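Long-range contact in interphotoreceptor retinoid-binding protein (Xenopus laevis, PDB 1J7X), which probably binds retinoids and carries them between cells across the interphotoreceptor matrix of the retina: residues D1-C12 with L32-I41. Residues are numbered along the deposited sequence; the frame is centred on the assembly and turned at random.
Sequences DPSVTHVLHQLC and LPNLDYSTVI
Val4 and Leu8, one turn apart on the first helix, pack against Tyr37 in the loop 32-41 between helices 25-31 and 43-58, tying that loop to helix 2-18 among the helices at the amino-terminal end. Both segments belong to the region matching the N-terminal domain of the S41-peptidase family in eukaryotic IRBP. Val4 splits its two methyls between two partners. CG1, anti to the backbone N (chi1 179°), lies obliquely against the near half of the phenol ring, 3.5 Å from Tyr37 CD2, while CG2 turns to Val40 and rests 3.7 Å from its carbonyl oxygen. Leu8 meets the far end of the same ring: its CD1 sits 3.6 Å from Tyr37 OH, and CD2 lies 4.0 Å from Tyr37 CE1. The two side chains cross at about a right angle. That end of the ring is held by a bond inside the loop, from Tyr37 OH to Leu32 O at 2.7 Å; the oxygen lies at the ring's edge, in its plane, and the donor is tilted 25° from the carbonyl plane. The hydroxyl thus donates its proton to Leu32 O while the Leu8 methyls lie beside it. Tyr37 also touches Leu50 of helix 43-58, so the ring links the first helix to that one. Leu32 CB meets Leu8 CD1, and Leu32 CD1 reaches Cys12 SG at 3.9 Å; Val7 and Leu11 touch Phe249. At the exposed end, both carboxylate oxygens of Asp1 approach Ile41 CD1, and Ser3 OG gives Asp1 OD2 a short 2.5 Å hydrogen bond on its syn side, 29° out of the carboxylate plane.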
ATOM      1  N   ASP A   1      16.828 -35.878   1.521  1.00 56.65           N
ATOM      2  CA  ASP A   1      15.925 -36.861   0.843  1.00 56.57           C
ATOM      3  C   ASP A   1      15.145 -36.186  -0.293  1.00 55.14           C
ATOM      4  O   ASP A   1      15.157 -34.933  -0.440  1.00 54.43           O
ATOM      5  CB  ASP A   1      14.973 -37.532   1.839  1.00 57.95           C
ATOM      6  CG  ASP A   1      13.930 -36.642   2.274  1.00 61.17           C
ATOM      7  OD1 ASP A   1      14.291 -35.548   2.753  1.00 67.98           O
ATOM      8  OD2 ASP A   1      12.721 -36.915   2.181  1.00 65.75           O
ATOM      9  N   PRO A   2      14.488 -37.012  -1.104  1.00 52.48           N
ATOM     10  CA  PRO A   2      13.721 -36.532  -2.247  1.00 50.44           C
ATOM     11  C   PRO A   2      12.800 -35.321  -1.946  1.00 47.91           C
ATOM     12  O   PRO A   2      12.753 -34.399  -2.745  1.00 48.46           O
ATOM     13  CB  PRO A   2      12.929 -37.790  -2.671  1.00 50.67           C
ATOM     14  CG  PRO A   2      13.841 -38.881  -2.405  1.00 52.60           C
ATOM     15  CD  PRO A   2      14.422 -38.485  -1.006  1.00 53.19           C
ATOM     16  N   SER A   3      12.110 -35.296  -0.818  1.00 44.81           N
ATOM     17  CA  SER A   3      11.215 -34.168  -0.533  1.00 42.56           C
ATOM     18  C   SER A   3      11.978 -32.815  -0.481  1.00 39.86           C
ATOM     19  O   SER A   3      11.497 -31.799  -0.882  1.00 36.39           O
ATOM     20  CB  SER A   3      10.484 -34.427   0.796  1.00 44.30           C
ATOM     21  OG  SER A   3      11.434 -34.745   1.823  1.00 47.58           O
ATOM     22  N   VAL A   4      13.203 -32.809  -0.017  1.00 37.18           N
ATOM     23  CA  VAL A   4      13.953 -31.582  -0.032  1.00 39.62           C
ATOM     24  C   VAL A   4      14.292 -31.161  -1.454  1.00 39.65           C
ATOM     25  O   VAL A   4      14.123 -30.002  -1.841  1.00 39.11           O
ATOM     26  CB  VAL A   4      15.280 -31.721   0.774  1.00 40.82           C
ATOM     27  CG1 VAL A   4      16.047 -30.486   0.740  1.00 44.44           C
ATOM     28  CG2 VAL A   4      15.007 -32.118   2.227  1.00 43.72           C
ATOM     29  N   THR A   5      14.769 -32.091  -2.279  1.00 39.84           N
ATOM     30  CA  THR A   5      15.112 -31.695  -3.641  1.00 40.44           C
ATOM     31  C   THR A   5      13.831 -31.329  -4.433  1.00 38.30           C
ATOM     32  O   THR A   5      13.834 -30.530  -5.353  1.00 40.22           O
ATOM     33  CB  THR A   5      15.987 -32.756  -4.343  1.00 41.13           C
ATOM     34  OG1 THR A   5      15.221 -33.919  -4.725  1.00 48.55           O
ATOM     35  CG2 THR A   5      16.987 -33.282  -3.383  1.00 40.35           C
ATOM     36  N   HIS A   6      12.739 -31.917  -4.052  1.00 36.48           N
ATOM     37  CA  HIS A   6      11.473 -31.679  -4.738  1.00 35.21           C
ATOM     38  C   HIS A   6      11.108 -30.191  -4.545  1.00 32.76           C
ATOM     39  O   HIS A   6      10.794 -29.475  -5.504  1.00 31.54           O
ATOM     40  CB  HIS A   6      10.407 -32.581  -4.157  1.00 36.31           C
ATOM     41  CG  HIS A   6       9.097 -32.532  -4.889  1.00 40.09           C
ATOM     42  ND1 HIS A   6       8.988 -32.815  -6.235  1.00 44.93           N
ATOM     43  CD2 HIS A   6       7.841 -32.256  -4.466  1.00 43.94           C
ATOM     44  CE1 HIS A   6       7.724 -32.745  -6.603  1.00 48.31           C
ATOM     45  NE2 HIS A   6       7.004 -32.387  -5.553  1.00 44.44           N
ATOM     46  N   VAL A   7      11.240 -29.725  -3.304  1.00 29.24           N
ATOM     47  CA  VAL A   7      10.933 -28.333  -3.015  1.00 28.60           C
ATOM     48  C   VAL A   7      11.964 -27.437  -3.620  1.00 28.34           C
ATOM     49  O   VAL A   7      11.630 -26.438  -4.195  1.00 27.09           O
ATOM     50  CB  VAL A   7      10.871 -28.066  -1.508  1.00 26.86           C
ATOM     51  CG1 VAL A   7      10.609 -26.573  -1.243  1.00 31.15           C
ATOM     52  CG2 VAL A   7       9.784 -28.853  -0.937  1.00 30.29           C
ATOM     53  N   LEU A   8      13.219 -27.801  -3.434  1.00 27.07           N
ATOM     54  CA  LEU A   8      14.314 -26.997  -3.931  1.00 27.88           C
ATOM     55  C   LEU A   8      14.221 -26.738  -5.344  1.00 24.87           C
ATOM     56  O   LEU A   8      14.372 -25.569  -5.812  1.00 27.57           O
ATOM     57  CB  LEU A   8      15.650 -27.656  -3.481  1.00 28.55           C
ATOM     58  CG  LEU A   8      16.903 -26.936  -3.968  1.00 33.97           C
ATOM     59  CD1 LEU A   8      17.026 -25.571  -3.346  1.00 36.21           C
ATOM     60  CD2 LEU A   8      18.103 -27.868  -3.514  1.00 36.15           C
ATOM     61  N   HIS A   9      13.941 -27.776  -6.153  1.00 25.34           N
ATOM     62  CA  HIS A   9      13.898 -27.637  -7.605  1.00 24.53           C
ATOM     63  C   HIS A   9      12.760 -26.653  -8.019  1.00 24.74           C
ATOM     64  O   HIS A   9      12.894 -25.810  -8.840  1.00 24.69           O
ATOM     65  CB  HIS A   9      13.658 -29.053  -8.271  1.00 24.89           C
ATOM     66  CG  HIS A   9      13.707 -29.054  -9.753  1.00 25.98           C
ATOM     67  ND1 HIS A   9      12.665 -29.500 -10.529  1.00 36.85           N
ATOM     68  CD2 HIS A   9      14.581 -28.495 -10.604  1.00 30.25           C
ATOM     69  CE1 HIS A   9      12.935 -29.270 -11.797  1.00 34.33           C
ATOM     70  NE2 HIS A   9      14.116 -28.696 -11.874  1.00 33.33           N
ATOM     71  N   GLN A  10      11.617 -26.816  -7.404  1.00 24.81           N
ATOM     72  CA  GLN A  10      10.495 -25.978  -7.767  1.00 26.20           C
ATOM     73  C   GLN A  10      10.849 -24.520  -7.354  1.00 24.90           C
ATOM     74  O   GLN A  10      10.596 -23.558  -8.117  1.00 28.25           O
ATOM     75  CB  GLN A  10       9.280 -26.496  -7.054  1.00 28.02           C
ATOM     76  CG  GLN A  10       8.711 -27.842  -7.526  1.00 30.12           C
ATOM     77  CD  GLN A  10       7.376 -28.267  -6.821  1.00 27.94           C
ATOM     78  OE1 GLN A  10       6.341 -27.551  -6.899  1.00 35.17           O
ATOM     79  NE2 GLN A  10       7.429 -29.375  -6.084  1.00 29.51           N
ATOM     80  N   LEU A  11      11.387 -24.387  -6.161  1.00 23.45           N
ATOM     81  CA  LEU A  11      11.750 -23.018  -5.633  1.00 24.77           C
ATOM     82  C   LEU A  11      12.640 -22.251  -6.561  1.00 25.75           C
ATOM     83  O   LEU A  11      12.357 -21.110  -7.027  1.00 24.15           O
ATOM     84  CB  LEU A  11      12.358 -23.120  -4.246  1.00 23.85           C
ATOM     85  CG  LEU A  11      12.898 -21.820  -3.685  1.00 22.90           C
ATOM     86  CD1 LEU A  11      11.776 -20.823  -3.523  1.00 25.35           C
ATOM     87  CD2 LEU A  11      13.622 -22.037  -2.397  1.00 23.04           C
ATOM     88  N   CYS A  12      13.734 -22.891  -6.964  1.00 25.47           N
ATOM     89  CA  CYS A  12      14.635 -22.213  -7.872  1.00 27.26           C
ATOM     90  C   CYS A  12      13.974 -21.827  -9.173  1.00 28.19           C
ATOM     91  O   CYS A  12      14.268 -20.765  -9.690  1.00 30.71           O
ATOM     92  CB  CYS A  12      15.858 -23.129  -8.146  1.00 28.34           C
ATOM     93  SG  CYS A  12      16.922 -23.153  -6.734  1.00 31.76           S
ATOM     94  N   LEU A  32      21.741 -21.712  -2.985  1.00 26.12           N
ATOM     95  CA  LEU A  32      20.729 -22.660  -2.578  1.00 26.91           C
ATOM     96  C   LEU A  32      21.099 -24.171  -2.742  1.00 28.06           C
ATOM     97  O   LEU A  32      20.806 -24.974  -1.861  1.00 28.15           O
ATOM     98  CB  LEU A  32      19.453 -22.380  -3.280  1.00 26.28           C
ATOM     99  CG  LEU A  32      18.754 -21.103  -2.832  1.00 24.58           C
ATOM    100  CD1 LEU A  32      17.504 -20.802  -3.624  1.00 28.86           C
ATOM    101  CD2 LEU A  32      18.428 -21.209  -1.308  1.00 26.27           C
ATOM    102  N   PRO A  33      21.687 -24.573  -3.851  1.00 28.73           N
ATOM    103  CA  PRO A  33      22.060 -25.955  -4.035  1.00 30.54           C
ATOM    104  C   PRO A  33      23.256 -26.328  -3.190  1.00 31.35           C
ATOM    105  O   PRO A  33      23.525 -27.488  -3.040  1.00 31.48           O
ATOM    106  CB  PRO A  33      22.386 -26.009  -5.545  1.00 32.00           C
ATOM    107  CG  PRO A  33      21.709 -24.850  -6.110  1.00 32.47           C
ATOM    108  CD  PRO A  33      21.872 -23.807  -5.085  1.00 30.48           C
ATOM    109  N   ASN A  34      23.932 -25.357  -2.629  1.00 31.77           N
ATOM    110  CA  ASN A  34      25.119 -25.595  -1.863  1.00 33.15           C
ATOM    111  C   ASN A  34      24.865 -25.872  -0.375  1.00 32.96           C
ATOM    112  O   ASN A  34      25.741 -26.317   0.317  1.00 32.09           O
ATOM    113  CB  ASN A  34      26.094 -24.378  -2.064  1.00 32.19           C
ATOM    114  CG  ASN A  34      27.457 -24.546  -1.358  1.00 35.70           C
ATOM    115  OD1 ASN A  34      28.181 -25.514  -1.603  1.00 44.94           O
ATOM    116  ND2 ASN A  34      27.794 -23.587  -0.455  1.00 33.52           N
ATOM    117  N   LEU A  35      23.692 -25.527   0.100  1.00 31.15           N
ATOM    118  CA  LEU A  35      23.394 -25.648   1.503  1.00 32.30           C
ATOM    119  C   LEU A  35      23.482 -27.112   1.949  1.00 31.64           C
ATOM    120  O   LEU A  35      23.353 -28.003   1.211  1.00 29.97           O
ATOM    121  CB  LEU A  35      22.000 -25.123   1.773  1.00 33.43           C
ATOM    122  CG  LEU A  35      21.712 -23.641   1.487  1.00 35.98           C
ATOM    123  CD1 LEU A  35      20.209 -23.344   1.812  1.00 39.68           C
ATOM    124  CD2 LEU A  35      22.607 -22.771   2.256  1.00 40.93           C
ATOM    125  N   ASP A  36      23.680 -27.311   3.219  1.00 32.97           N
ATOM    126  CA  ASP A  36      23.675 -28.573   3.862  1.00 36.06           C
ATOM    127  C   ASP A  36      22.242 -28.935   4.326  1.00 37.23           C
ATOM    128  O   ASP A  36      21.787 -28.383   5.267  1.00 36.38           O
ATOM    129  CB  ASP A  36      24.617 -28.490   5.069  1.00 36.47           C
ATOM    130  CG  ASP A  36      24.416 -29.608   6.015  1.00 40.41           C
ATOM    131  OD1 ASP A  36      24.262 -30.753   5.559  1.00 38.19           O
ATOM    132  OD2 ASP A  36      24.326 -29.392   7.243  1.00 49.58           O
ATOM    133  N   TYR A  37      21.585 -29.784   3.566  1.00 41.07           N
ATOM    134  CA  TYR A  37      20.240 -30.338   3.780  1.00 43.82           C
ATOM    135  C   TYR A  37      20.225 -31.796   4.218  1.00 48.04           C
ATOM    136  O   TYR A  37      19.467 -32.630   3.674  1.00 48.55           O
ATOM    137  CB  TYR A  37      19.495 -30.458   2.473  1.00 41.54           C
ATOM    138  CG  TYR A  37      19.313 -29.173   1.773  1.00 40.10           C
ATOM    139  CD1 TYR A  37      20.133 -28.849   0.698  1.00 36.22           C
ATOM    140  CD2 TYR A  37      18.305 -28.263   2.181  1.00 38.00           C
ATOM    141  CE1 TYR A  37      19.991 -27.693   0.040  1.00 37.38           C
ATOM    142  CE2 TYR A  37      18.145 -27.087   1.532  1.00 31.30           C
ATOM    143  CZ  TYR A  37      19.010 -26.765   0.487  1.00 37.33           C
ATOM    144  OH  TYR A  37      18.809 -25.618  -0.224  1.00 30.29           O
ATOM    145  N   SER A  38      21.090 -32.157   5.127  1.00 51.91           N
ATOM    146  CA  SER A  38      20.986 -33.501   5.568  1.00 54.77           C
ATOM    147  C   SER A  38      20.613 -33.381   7.017  1.00 56.39           C
ATOM    148  O   SER A  38      20.869 -34.265   7.786  1.00 59.35           O
ATOM    149  CB  SER A  38      22.313 -34.221   5.385  1.00 55.09           C
ATOM    150  OG  SER A  38      23.304 -33.435   6.018  1.00 56.61           O
ATOM    151  N   THR A  39      19.986 -32.299   7.412  1.00 57.79           N
ATOM    152  CA  THR A  39      19.568 -32.164   8.800  1.00 58.63           C
ATOM    153  C   THR A  39      18.019 -31.928   8.858  1.00 58.05           C
ATOM    154  O   THR A  39      17.400 -31.903   9.917  1.00 57.55           O
ATOM    155  CB  THR A  39      20.314 -30.984   9.420  1.00 58.83           C
ATOM    156  OG1 THR A  39      21.738 -31.169   9.273  1.00 62.18           O
ATOM    157  CG2 THR A  39      20.019 -30.906  10.961  1.00 61.42           C
ATOM    158  N   VAL A  40      17.428 -31.690   7.694  1.00 57.35           N
ATOM    159  CA  VAL A  40      16.006 -31.343   7.593  1.00 58.05           C
ATOM    160  C   VAL A  40      15.125 -32.379   6.965  1.00 57.95           C
ATOM    161  O   VAL A  40      15.316 -32.757   5.828  1.00 57.33           O
ATOM    162  CB  VAL A  40      15.824 -30.048   6.793  1.00 58.64           C
ATOM    163  CG1 VAL A  40      16.580 -28.885   7.476  1.00 59.67           C
ATOM    164  CG2 VAL A  40      16.275 -30.209   5.343  1.00 58.37           C
ATOM    165  N   ILE A  41      14.134 -32.818   7.728  1.00 58.65           N
ATOM    166  CA  ILE A  41      13.206 -33.855   7.272  1.00 59.04           C
ATOM    167  C   ILE A  41      11.791 -33.587   7.755  1.00 57.07           C
ATOM    168  O   ILE A  41      11.208 -34.400   8.492  1.00 58.92           O
ATOM    169  CB  ILE A  41      13.641 -35.260   7.767  1.00 59.63           C
ATOM    170  CG1 ILE A  41      12.722 -36.339   7.162  1.00 62.03           C
ATOM    171  CG2 ILE A  41      13.670 -35.345   9.324  1.00 60.07           C
ATOM    172  CD1 ILE A  41      12.819 -36.451   5.654  1.00 65.11           C
TER